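Local coordinates for protein beta-glucuronidase (uncultured Clostridium sp., PDB 6U7J) that hydrolyses beta-D-glucuronides as a gut-microbial glycoside hydrolase of family 2, and probably helps to reactivate estrogens, at residues A390-V395 against E430-Y435; E398-D403 against V410-T415; K434-L439 against R443-T448. All coordinates share one frame; numbering follows the deposited sequence.

Overall arrangement
All three contacts lie within the TIM-barrel domain of this family 2 glycoside hydrolase and show how one sector of a barrel is held together by its helix-to-helix and helix-to-strand seams. Helix 386-403 serves interactions 1 and 2, and helix 424-439 serves interactions 1 and 3, which share K434 and Y435. Along the chain, interaction 2 is nested inside the loop that interaction 1 closes, and interaction 3 follows interaction 2. Their centres stand about 11 Å (1 and 2), 9 Å (1 and 3) and 8 Å (2 and 3) apart. Strands 409-416 and 445-449 are neighbours in the barrel sheet, joined by backbone bonds between W412, I414 and T446, and the two helices cover them from outside.

Interaction 1: residues A390-V395 against E430-Y435; sequences AYHKQV and EEVTKY
The ring of Y435 carries the aliphatic part of K393 over one face, and the imidazole of H392 carries the methyl groups of V432 in the same way. On the tyrosine, K393 CB stands 4.0 Å from the Y435 ring centroid, a CH-pi contact over the face, displaced toward the CD1 and CE1 side. The chain then runs on past CG, with K393 CD 3.8 Å from Y435 CG. At the CD1 and CE1 side Y435 CE1 comes 3.2 Å from the backbone K393 O. On the imidazole, V432 CG1 makes a second CH-pi contact, 16° off the normal, while V432 CG2 reaches H392 ND1 at 3.9 Å. H392 has its CG anti to the backbone N (chi1 -166°), which brings the ring end closer to the other helix than its first bond suggests. Both ring nitrogens are hydrogen-bonded outside the pair of segments, ND1 with the hydroxyl of Y428 and NE2 with the carbonyl of I414, and these bonds would hold the rotation of the imidazole.

Running from the CD1 and CE1 side toward the tyrosine's CG and CB, K393 then bends at chi3 and ends in a salt bridge, K393 NZ to E431 OE1 at 2.8 Å, the carboxylate oxygen being approached almost along its C-O bond. The same lysine gives an apolar stem to the ring and a charged end to the carboxylate. Helices 386-403 and 424-439 are neighbouring outer helices of the TIM barrel, packed side by side and nearly parallel, their local axes crossing at -23°. V432 also touches L389 and L396 of the first helix and, beneath the pair, I414 of strand 409-416.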
loop_
_atom_site.group_PDB
_atom_site.type_symbol
_atom_site.label_atom_id
_atom_site.label_comp_id
_atom_site.label_asym_id
_atom_site.label_seq_id
_atom_site.Cartn_x
_atom_site.Cartn_y
_atom_site.Cartn_z
ATOM N N ALA B 390 -11.108 -5.371 -45.664
ATOM C CA ALA B 390 -10.275 -6.365 -46.338
ATOM C C ALA B 390 -9.144 -6.826 -45.428
ATOM O O ALA B 390 -8.830 -8.023 -45.375
ATOM C CB ALA B 390 -9.722 -5.806 -47.646
ATOM N N TYR B 391 -8.554 -5.895 -44.663
ATOM C CA TYR B 391 -7.492 -6.283 -43.744
ATOM C C TYR B 391 -8.049 -7.143 -42.606
ATOM O O TYR B 391 -7.418 -8.120 -42.186
ATOM C CB TYR B 391 -6.775 -5.032 -43.221
ATOM C CG TYR B 391 -5.707 -5.373 -42.216
ATOM C CD1 TYR B 391 -4.589 -6.099 -42.597
ATOM C CD2 TYR B 391 -5.842 -5.010 -40.872
ATOM C CE1 TYR B 391 -3.622 -6.440 -41.688
ATOM C CE2 TYR B 391 -4.873 -5.336 -39.949
ATOM C CZ TYR B 391 -3.769 -6.055 -40.364
ATOM O OH TYR B 391 -2.805 -6.403 -39.463
ATOM N N HIS B 392 -9.258 -6.825 -42.145
ATOM C CA HIS B 392 -9.923 -7.605 -41.102
ATOM C C HIS B 392 -10.139 -9.054 -41.547
ATOM O O HIS B 392 -9.873 -9.999 -40.790
ATOM C CB HIS B 392 -11.245 -6.911 -40.768
ATOM C CG HIS B 392 -11.910 -7.370 -39.504
ATOM N ND1 HIS B 392 -12.934 -6.655 -38.919
ATOM C CD2 HIS B 392 -11.734 -8.470 -38.738
ATOM C CE1 HIS B 392 -13.352 -7.288 -37.839
ATOM N NE2 HIS B 392 -12.633 -8.386 -37.697
ATOM N N LYS B 393 -10.617 -9.253 -42.781
ATOM C CA LYS B 393 -10.727 -10.608 -43.324
ATOM C C LYS B 393 -9.364 -11.292 -43.395
ATOM O O LYS B 393 -9.235 -12.479 -43.068
ATOM C CB LYS B 393 -11.355 -10.578 -44.720
ATOM C CG LYS B 393 -12.763 -10.029 -44.797
ATOM C CD LYS B 393 -13.359 -10.367 -46.159
ATOM C CE LYS B 393 -14.305 -9.295 -46.644
ATOM N NZ LYS B 393 -14.748 -9.569 -48.048
ATOM N N GLN B 394 -8.333 -10.563 -43.827
ATOM C CA GLN B 394 -7.016 -11.180 -43.929
ATOM C C GLN B 394 -6.483 -11.604 -42.562
ATOM O O GLN B 394 -5.808 -12.635 -42.451
ATOM C CB GLN B 394 -6.044 -10.229 -44.624
ATOM C CG GLN B 394 -6.476 -9.882 -46.041
ATOM C CD GLN B 394 -5.595 -8.822 -46.685
ATOM O OE1 GLN B 394 -4.986 -7.996 -45.994
ATOM N NE2 GLN B 394 -5.520 -8.839 -48.019
ATOM N N VAL B 395 -6.756 -10.827 -41.506
ATOM C CA VAL B 395 -6.257 -11.237 -40.191
ATOM C C VAL B 395 -7.019 -12.462 -39.697
ATOM O O VAL B 395 -6.443 -13.350 -39.053
ATOM C CB VAL B 395 -6.329 -10.061 -39.199
ATOM C CG1 VAL B 395 -6.110 -10.537 -37.767
ATOM C CG2 VAL B 395 -5.286 -9.009 -39.570
ATOM N N GLU B 430 -21.539 -8.213 -41.518
ATOM C CA GLU B 430 -22.088 -9.306 -42.313
ATOM C C GLU B 430 -21.034 -9.871 -43.246
ATOM O O GLU B 430 -20.898 -11.096 -43.376
ATOM C CB GLU B 430 -23.294 -8.848 -43.125
ATOM C CG GLU B 430 -24.016 -10.026 -43.752
ATOM C CD GLU B 430 -25.028 -9.610 -44.791
ATOM O OE1 GLU B 430 -25.933 -10.419 -45.098
ATOM O OE2 GLU B 430 -24.917 -8.477 -45.301
ATOM N N GLU B 431 -20.276 -8.987 -43.904
ATOM C CA GLU B 431 -19.150 -9.435 -44.710
ATOM C C GLU B 431 -18.152 -10.216 -43.864
ATOM O O GLU B 431 -17.739 -11.322 -44.233
ATOM C CB GLU B 431 -18.482 -8.234 -45.373
ATOM C CG GLU B 431 -18.895 -8.038 -46.819
ATOM C CD GLU B 431 -18.713 -9.308 -47.636
ATOM O OE1 GLU B 431 -17.550 -9.734 -47.831
ATOM O OE2 GLU B 431 -19.734 -9.893 -48.059
ATOM N N VAL B 432 -17.762 -9.663 -42.707
ATOM C CA VAL B 432 -16.753 -10.327 -41.886
ATOM C C VAL B 432 -17.253 -11.691 -41.437
ATOM O O VAL B 432 -16.534 -12.692 -41.525
ATOM C CB VAL B 432 -16.354 -9.457 -40.679
ATOM C CG1 VAL B 432 -15.390 -10.225 -39.783
ATOM C CG2 VAL B 432 -15.702 -8.175 -41.126
ATOM N N THR B 433 -18.498 -11.752 -40.956
ATOM C CA THR B 433 -19.008 -13.017 -40.425
ATOM C C THR B 433 -19.122 -14.070 -41.524
ATOM O O THR B 433 -18.736 -15.228 -41.327
ATOM C CB THR B 433 -20.360 -12.808 -39.747
ATOM O OG1 THR B 433 -21.189 -11.986 -40.577
ATOM C CG2 THR B 433 -20.185 -12.140 -38.403
ATOM N N LYS B 434 -19.629 -13.681 -42.695
ATOM C CA LYS B 434 -19.702 -14.624 -43.806
ATOM C C LYS B 434 -18.324 -15.147 -44.183
ATOM O O LYS B 434 -18.169 -16.335 -44.491
ATOM C CB LYS B 434 -20.376 -13.963 -45.003
ATOM C CG LYS B 434 -21.894 -14.055 -44.935
ATOM C CD LYS B 434 -22.592 -13.051 -45.837
ATOM C CE LYS B 434 -21.726 -12.651 -47.005
ATOM N NZ LYS B 434 -21.477 -13.812 -47.907
ATOM N N TYR B 435 -17.299 -14.293 -44.117
ATOM C CA TYR B 435 -15.961 -14.739 -44.509
ATOM C C TYR B 435 -15.399 -15.773 -43.535
ATOM O O TYR B 435 -14.777 -16.752 -43.963
ATOM C CB TYR B 435 -15.009 -13.550 -44.626
ATOM C CG TYR B 435 -13.641 -13.969 -45.094
ATOM C CD1 TYR B 435 -12.562 -14.015 -44.213
ATOM C CD2 TYR B 435 -13.431 -14.360 -46.421
ATOM C CE1 TYR B 435 -11.302 -14.415 -44.645
ATOM C CE2 TYR B 435 -12.174 -14.763 -46.861
ATOM C CZ TYR B 435 -11.115 -14.785 -45.968
ATOM O OH TYR B 435 -9.877 -15.191 -46.397
#

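Interaction 2: residues E398-D403 against V410-T415; sequences ELYQRD and VMWSIT
W412 pushes the outer rim of its six-membered ring (CE3, CZ3, CH2, CZ2) against residues 398-403 of helix 386-403, and this one side chain makes every contact across the pair. L399 meets it obliquely: L399 CG is 3.9 Å from W412 CZ3, and the CD2 branch lies 4.0 Å from both CZ3 and CE3. Toward the NE1 end of the rim, Y400 CD1 comes 3.8 Å from W412 CZ2, which sits at the edge of the tyrosine ring, near its plane. D403 completes the set, with CB 4.1 Å from W412 CH2 at the indole edge. The indole CG is anti to the carbonyl carbon (chi1 -53°), which sends the ring from strand 410-415 out toward the helix.

Helix 386-403 packs here on strand 409-416, the barrel strand that follows it in the chain, and runs nearly antiparallel to it (158°). The interface is apolar. W412 NE1 is held by D440, and the D403 carboxylate by R402, side-on: R402 NE to D403 OD1 is 2.6 Å and R402 NH2 to D403 OD2 is 3.0 Å, both nearly in the guanidinium plane. R402 would tend to favour the ionised form of D403, whereas the nearby carboxylate of D361 would tend to oppose it.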
loop_
_atom_site.group_PDB
_atom_site.type_symbol
_atom_site.label_atom_id
_atom_site.label_comp_id
_atom_site.label_asym_id
_atom_site.label_seq_id
_atom_site.Cartn_x
_atom_site.Cartn_y
_atom_site.Cartn_z
ATOM N N GLU B 398 -5.401 -15.411 -41.392
ATOM C CA GLU B 398 -4.155 -15.756 -40.709
ATOM C C GLU B 398 -4.424 -16.443 -39.369
ATOM O O GLU B 398 -3.803 -17.463 -39.046
ATOM C CB GLU B 398 -3.318 -14.498 -40.488
ATOM C CG GLU B 398 -2.356 -14.096 -41.605
ATOM C CD GLU B 398 -1.585 -12.835 -41.229
ATOM O OE1 GLU B 398 -2.179 -11.734 -41.321
ATOM O OE2 GLU B 398 -0.407 -12.934 -40.797
ATOM N N LEU B 399 -5.338 -15.887 -38.563
ATOM C CA LEU B 399 -5.650 -16.518 -37.278
ATOM C C LEU B 399 -6.156 -17.942 -37.476
ATOM O O LEU B 399 -5.707 -18.865 -36.784
ATOM C CB LEU B 399 -6.683 -15.700 -36.494
ATOM C CG LEU B 399 -7.028 -16.321 -35.137
ATOM C CD1 LEU B 399 -5.797 -16.532 -34.270
ATOM C CD2 LEU B 399 -8.019 -15.459 -34.410
ATOM N N TYR B 400 -7.070 -18.145 -38.437
ATOM C CA TYR B 400 -7.568 -19.493 -38.711
ATOM C C TYR B 400 -6.432 -20.427 -39.110
ATOM O O TYR B 400 -6.325 -21.547 -38.598
ATOM C CB TYR B 400 -8.648 -19.465 -39.799
ATOM C CG TYR B 400 -9.080 -20.859 -40.213
ATOM C CD1 TYR B 400 -9.900 -21.624 -39.394
ATOM C CD2 TYR B 400 -8.620 -21.432 -41.411
ATOM C CE1 TYR B 400 -10.276 -22.918 -39.759
ATOM C CE2 TYR B 400 -8.977 -22.721 -41.778
ATOM C CZ TYR B 400 -9.808 -23.459 -40.955
ATOM O OH TYR B 400 -10.177 -24.731 -41.327
ATOM N N GLN B 401 -5.549 -19.979 -40.002
ATOM C CA GLN B 401 -4.473 -20.864 -40.435
ATOM C C GLN B 401 -3.589 -21.268 -39.264
ATOM O O GLN B 401 -3.124 -22.413 -39.190
ATOM C CB GLN B 401 -3.637 -20.198 -41.531
ATOM C CG GLN B 401 -4.232 -20.338 -42.933
ATOM C CD GLN B 401 -4.190 -21.768 -43.431
ATOM O OE1 GLN B 401 -5.231 -22.365 -43.706
ATOM N NE2 GLN B 401 -2.988 -22.335 -43.531
ATOM N N ARG B 402 -3.338 -20.341 -38.336
ATOM C CA ARG B 402 -2.474 -20.669 -37.206
ATOM C C ARG B 402 -3.163 -21.599 -36.208
ATOM O O ARG B 402 -2.542 -22.543 -35.705
ATOM C CB ARG B 402 -2.005 -19.388 -36.511
ATOM C CG ARG B 402 -0.794 -19.592 -35.593
ATOM C CD ARG B 402 -0.600 -18.409 -34.673
ATOM N NE ARG B 402 -1.606 -18.386 -33.608
ATOM C CZ ARG B 402 -1.556 -17.593 -32.542
ATOM N NH1 ARG B 402 -0.538 -16.732 -32.379
ATOM N NH2 ARG B 402 -2.531 -17.654 -31.637
ATOM N N ASP B 403 -4.439 -21.358 -35.894
ATOM C CA ASP B 403 -5.060 -22.030 -34.752
ATOM C C ASP B 403 -6.127 -23.070 -35.118
ATOM O O ASP B 403 -6.739 -23.654 -34.209
ATOM C CB ASP B 403 -5.656 -20.976 -33.799
ATOM C CG ASP B 403 -4.581 -20.101 -33.119
ATOM O OD1 ASP B 403 -3.363 -20.270 -33.392
ATOM O OD2 ASP B 403 -4.963 -19.227 -32.317
ATOM N N VAL B 410 -12.858 -23.158 -29.190
ATOM C CA VAL B 410 -14.222 -23.575 -29.487
ATOM C C VAL B 410 -15.047 -22.472 -30.114
ATOM O O VAL B 410 -16.209 -22.721 -30.488
ATOM C CB VAL B 410 -14.933 -24.140 -28.245
ATOM C CG1 VAL B 410 -14.069 -25.238 -27.615
ATOM C CG2 VAL B 410 -15.270 -23.017 -27.242
ATOM N N MET B 411 -14.491 -21.278 -30.288
ATOM C CA MET B 411 -15.285 -20.190 -30.831
ATOM C C MET B 411 -14.353 -19.070 -31.276
ATOM O O MET B 411 -13.292 -18.870 -30.682
ATOM C CB MET B 411 -16.299 -19.685 -29.788
ATOM C CG MET B 411 -17.262 -18.610 -30.300
ATOM S SD MET B 411 -18.809 -18.497 -29.351
ATOM C CE MET B 411 -18.182 -18.170 -27.706
ATOM N N TRP B 412 -14.747 -18.366 -32.346
ATOM C CA TRP B 412 -14.013 -17.206 -32.837
ATOM C C TRP B 412 -14.767 -15.956 -32.424
ATOM O O TRP B 412 -15.972 -15.855 -32.663
ATOM C CB TRP B 412 -13.860 -17.195 -34.367
ATOM C CG TRP B 412 -13.271 -18.435 -34.983
ATOM C CD1 TRP B 412 -13.922 -19.335 -35.753
ATOM C CD2 TRP B 412 -11.909 -18.884 -34.905
ATOM N NE1 TRP B 412 -13.070 -20.338 -36.138
ATOM C CE2 TRP B 412 -11.826 -20.089 -35.633
ATOM C CE3 TRP B 412 -10.756 -18.396 -34.274
ATOM C CZ2 TRP B 412 -10.642 -20.817 -35.754
ATOM C CZ3 TRP B 412 -9.579 -19.119 -34.390
ATOM C CH2 TRP B 412 -9.530 -20.316 -35.129
ATOM N N SER B 413 -14.063 -15.001 -31.826
ATOM C CA SER B 413 -14.617 -13.676 -31.619
ATOM C C SER B 413 -13.976 -12.745 -32.632
ATOM O O SER B 413 -12.748 -12.663 -32.705
ATOM C CB SER B 413 -14.379 -13.167 -30.196
ATOM O OG SER B 413 -14.637 -11.781 -30.140
ATOM N N ILE B 414 -14.804 -12.042 -33.404
ATOM C CA ILE B 414 -14.315 -11.295 -34.556
ATOM C C ILE B 414 -14.132 -9.822 -34.264
ATOM O O ILE B 414 -13.605 -9.097 -35.129
ATOM C CB ILE B 414 -15.258 -11.462 -35.766
ATOM C CG1 ILE B 414 -16.628 -10.892 -35.427
ATOM C CG2 ILE B 414 -15.348 -12.937 -36.160
ATOM C CD1 ILE B 414 -17.490 -10.623 -36.640
ATOM N N THR B 415 -14.559 -9.351 -33.089
ATOM C CA THR B 415 -14.497 -7.945 -32.732
ATOM C C THR B 415 -14.822 -7.789 -31.250
ATOM O O THR B 415 -15.571 -8.585 -30.666
ATOM C CB THR B 415 -15.461 -7.103 -33.586
ATOM O OG1 THR B 415 -15.246 -5.715 -33.338
ATOM C CG2 THR B 415 -16.912 -7.441 -33.280
#

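Interaction 3: residues K434-L439 against R443-T448; sequences KYIRKL and RPITGT
I445, on the closing strand of a beta-alpha-beta unit of the TIM barrel, packs against I436 and R437 of the helix before it; strand 409-416, helix 424-439 and strand 445-449 follow one another in this unit. I445 buries the most surface, and R437 and I436 receive it from the helix. The two isoleucines lie alongside, pointing opposite ways, and the delta methyl of I445 rests against both CG1 and CG2 of I436, with I445 CD1 3.7 Å from I436 CG2. With CG1 anti to the carbonyl carbon (chi1 -66°), I445 sends its longer branch toward the helix.

R437 supplies the second cover. Its chain is extended from CG to NE and sets the flat guanidinium over I445, whose CG1 lies 4.1 Å above the guanidinium plane, over its centre, while R437 NH2 stands 4.0 Å from I445 CB. The two terminal nitrogens have partners beyond the segments: NH1 forms a salt bridge with D463, and NH2 a hydrogen bond with the carbonyl of F461. D463 also accepts a hydrogen bond from the backbone N of I445, so one carboxylate ties the arginine and the strand together. I436 also touches W412 and L396, while its closest atoms to the strand are I436 CG1 and I445 CD1, 3.5 Å apart.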
loop_
_atom_site.group_PDB
_atom_site.type_symbol
_atom_site.label_atom_id
_atom_site.label_comp_id
_atom_site.label_asym_id
_atom_site.label_seq_id
_atom_site.Cartn_x
_atom_site.Cartn_y
_atom_site.Cartn_z
ATOM N N LYS B 434 -19.629 -13.681 -42.695
ATOM C CA LYS B 434 -19.702 -14.624 -43.806
ATOM C C LYS B 434 -18.324 -15.147 -44.183
ATOM O O LYS B 434 -18.169 -16.335 -44.491
ATOM C CB LYS B 434 -20.376 -13.963 -45.003
ATOM C CG LYS B 434 -21.894 -14.055 -44.935
ATOM C CD LYS B 434 -22.592 -13.051 -45.837
ATOM C CE LYS B 434 -21.726 -12.651 -47.005
ATOM N NZ LYS B 434 -21.477 -13.812 -47.907
ATOM N N TYR B 435 -17.299 -14.293 -44.117
ATOM C CA TYR B 435 -15.961 -14.739 -44.509
ATOM C C TYR B 435 -15.399 -15.773 -43.535
ATOM O O TYR B 435 -14.777 -16.752 -43.963
ATOM C CB TYR B 435 -15.009 -13.550 -44.626
ATOM C CG TYR B 435 -13.641 -13.969 -45.094
ATOM C CD1 TYR B 435 -12.562 -14.015 -44.213
ATOM C CD2 TYR B 435 -13.431 -14.360 -46.421
ATOM C CE1 TYR B 435 -11.302 -14.415 -44.645
ATOM C CE2 TYR B 435 -12.174 -14.763 -46.861
ATOM C CZ TYR B 435 -11.115 -14.785 -45.968
ATOM O OH TYR B 435 -9.877 -15.191 -46.397
ATOM N N ILE B 436 -15.588 -15.575 -42.223
ATOM C CA ILE B 436 -15.009 -16.523 -41.269
ATOM C C ILE B 436 -15.793 -17.824 -41.290
ATOM O O ILE B 436 -15.229 -18.904 -41.071
ATOM C CB ILE B 436 -14.926 -15.910 -39.847
ATOM C CG1 ILE B 436 -14.366 -16.909 -38.832
ATOM C CG2 ILE B 436 -16.276 -15.427 -39.363
ATOM C CD1 ILE B 436 -12.951 -17.419 -39.139
ATOM N N ARG B 437 -17.092 -17.752 -41.582
ATOM C CA ARG B 437 -17.878 -18.979 -41.723
ATOM C C ARG B 437 -17.419 -19.808 -42.915
ATOM O O ARG B 437 -17.464 -21.042 -42.853
ATOM C CB ARG B 437 -19.362 -18.644 -41.840
ATOM C CG ARG B 437 -19.989 -18.275 -40.509
ATOM C CD ARG B 437 -21.499 -18.198 -40.601
ATOM N NE ARG B 437 -22.025 -17.406 -39.500
ATOM C CZ ARG B 437 -22.234 -17.882 -38.280
ATOM N NH1 ARG B 437 -21.977 -19.164 -38.007
ATOM N NH2 ARG B 437 -22.708 -17.077 -37.341
ATOM N N LYS B 438 -16.942 -19.160 -43.992
ATOM C CA LYS B 438 -16.464 -19.945 -45.130
ATOM C C LYS B 438 -15.118 -20.601 -44.829
ATOM O O LYS B 438 -14.826 -21.677 -45.356
ATOM C CB LYS B 438 -16.383 -19.091 -46.406
ATOM C CG LYS B 438 -16.030 -19.934 -47.635
ATOM C CD LYS B 438 -16.884 -19.627 -48.875
ATOM C CE LYS B 438 -16.672 -18.200 -49.360
ATOM N NZ LYS B 438 -15.758 -18.138 -50.550
ATOM N N LEU B 439 -14.299 -19.988 -43.973
ATOM C CA LEU B 439 -13.025 -20.594 -43.594
ATOM C C LEU B 439 -13.223 -21.779 -42.661
ATOM O O LEU B 439 -12.480 -22.766 -42.731
ATOM C CB LEU B 439 -12.137 -19.559 -42.905
ATOM C CG LEU B 439 -11.498 -18.458 -43.734
ATOM C CD1 LEU B 439 -10.902 -17.432 -42.789
ATOM C CD2 LEU B 439 -10.430 -19.041 -44.646
ATOM N N ARG B 443 -16.954 -24.129 -36.095
ATOM C CA ARG B 443 -16.886 -23.394 -34.834
ATOM C C ARG B 443 -17.856 -22.221 -34.821
ATOM O O ARG B 443 -17.980 -21.501 -35.819
ATOM C CB ARG B 443 -15.465 -22.878 -34.556
ATOM C CG ARG B 443 -14.500 -23.894 -33.965
ATOM C CD ARG B 443 -13.102 -23.252 -33.828
ATOM N NE ARG B 443 -12.042 -24.194 -33.460
ATOM C CZ ARG B 443 -11.235 -24.787 -34.335
ATOM N NH1 ARG B 443 -11.369 -24.553 -35.629
ATOM N NH2 ARG B 443 -10.297 -25.622 -33.921
ATOM N N PRO B 444 -18.553 -22.022 -33.709
ATOM C CA PRO B 444 -19.398 -20.833 -33.542
ATOM C C PRO B 444 -18.605 -19.536 -33.656
ATOM O O PRO B 444 -17.398 -19.488 -33.414
ATOM C CB PRO B 444 -19.957 -20.991 -32.122
ATOM C CG PRO B 444 -19.709 -22.384 -31.745
ATOM C CD PRO B 444 -18.630 -22.958 -32.583
ATOM N N ILE B 445 -19.328 -18.469 -33.992
ATOM C CA ILE B 445 -18.801 -17.138 -34.255
ATOM C C ILE B 445 -19.463 -16.175 -33.277
ATOM O O ILE B 445 -20.663 -16.301 -33.009
ATOM C CB ILE B 445 -19.106 -16.716 -35.712
ATOM C CG1 ILE B 445 -18.346 -17.590 -36.700
ATOM C CG2 ILE B 445 -18.809 -15.248 -35.936
ATOM C CD1 ILE B 445 -16.890 -17.593 -36.453
ATOM N N THR B 446 -18.699 -15.207 -32.755
ATOM C CA THR B 446 -19.275 -14.171 -31.897
ATOM C C THR B 446 -18.463 -12.882 -31.996
ATOM O O THR B 446 -17.479 -12.783 -32.736
ATOM C CB THR B 446 -19.369 -14.627 -30.434
ATOM O OG1 THR B 446 -20.100 -13.656 -29.674
ATOM C CG2 THR B 446 -17.989 -14.775 -29.816
ATOM N N GLY B 447 -18.931 -11.881 -31.257
ATOM C CA GLY B 447 -18.252 -10.615 -31.037
ATOM C C GLY B 447 -18.926 -9.985 -29.836
ATOM O O GLY B 447 -20.091 -10.274 -29.552
ATOM N N THR B 448 -18.189 -9.150 -29.107
ATOM C CA THR B 448 -18.715 -8.640 -27.853
ATOM C C THR B 448 -19.341 -7.266 -28.040
ATOM O O THR B 448 -18.865 -6.437 -28.818
ATOM C CB THR B 448 -17.642 -8.559 -26.762
ATOM O OG1 THR B 448 -16.715 -7.506 -27.076
ATOM C CG2 THR B 448 -16.918 -9.883 -26.636
#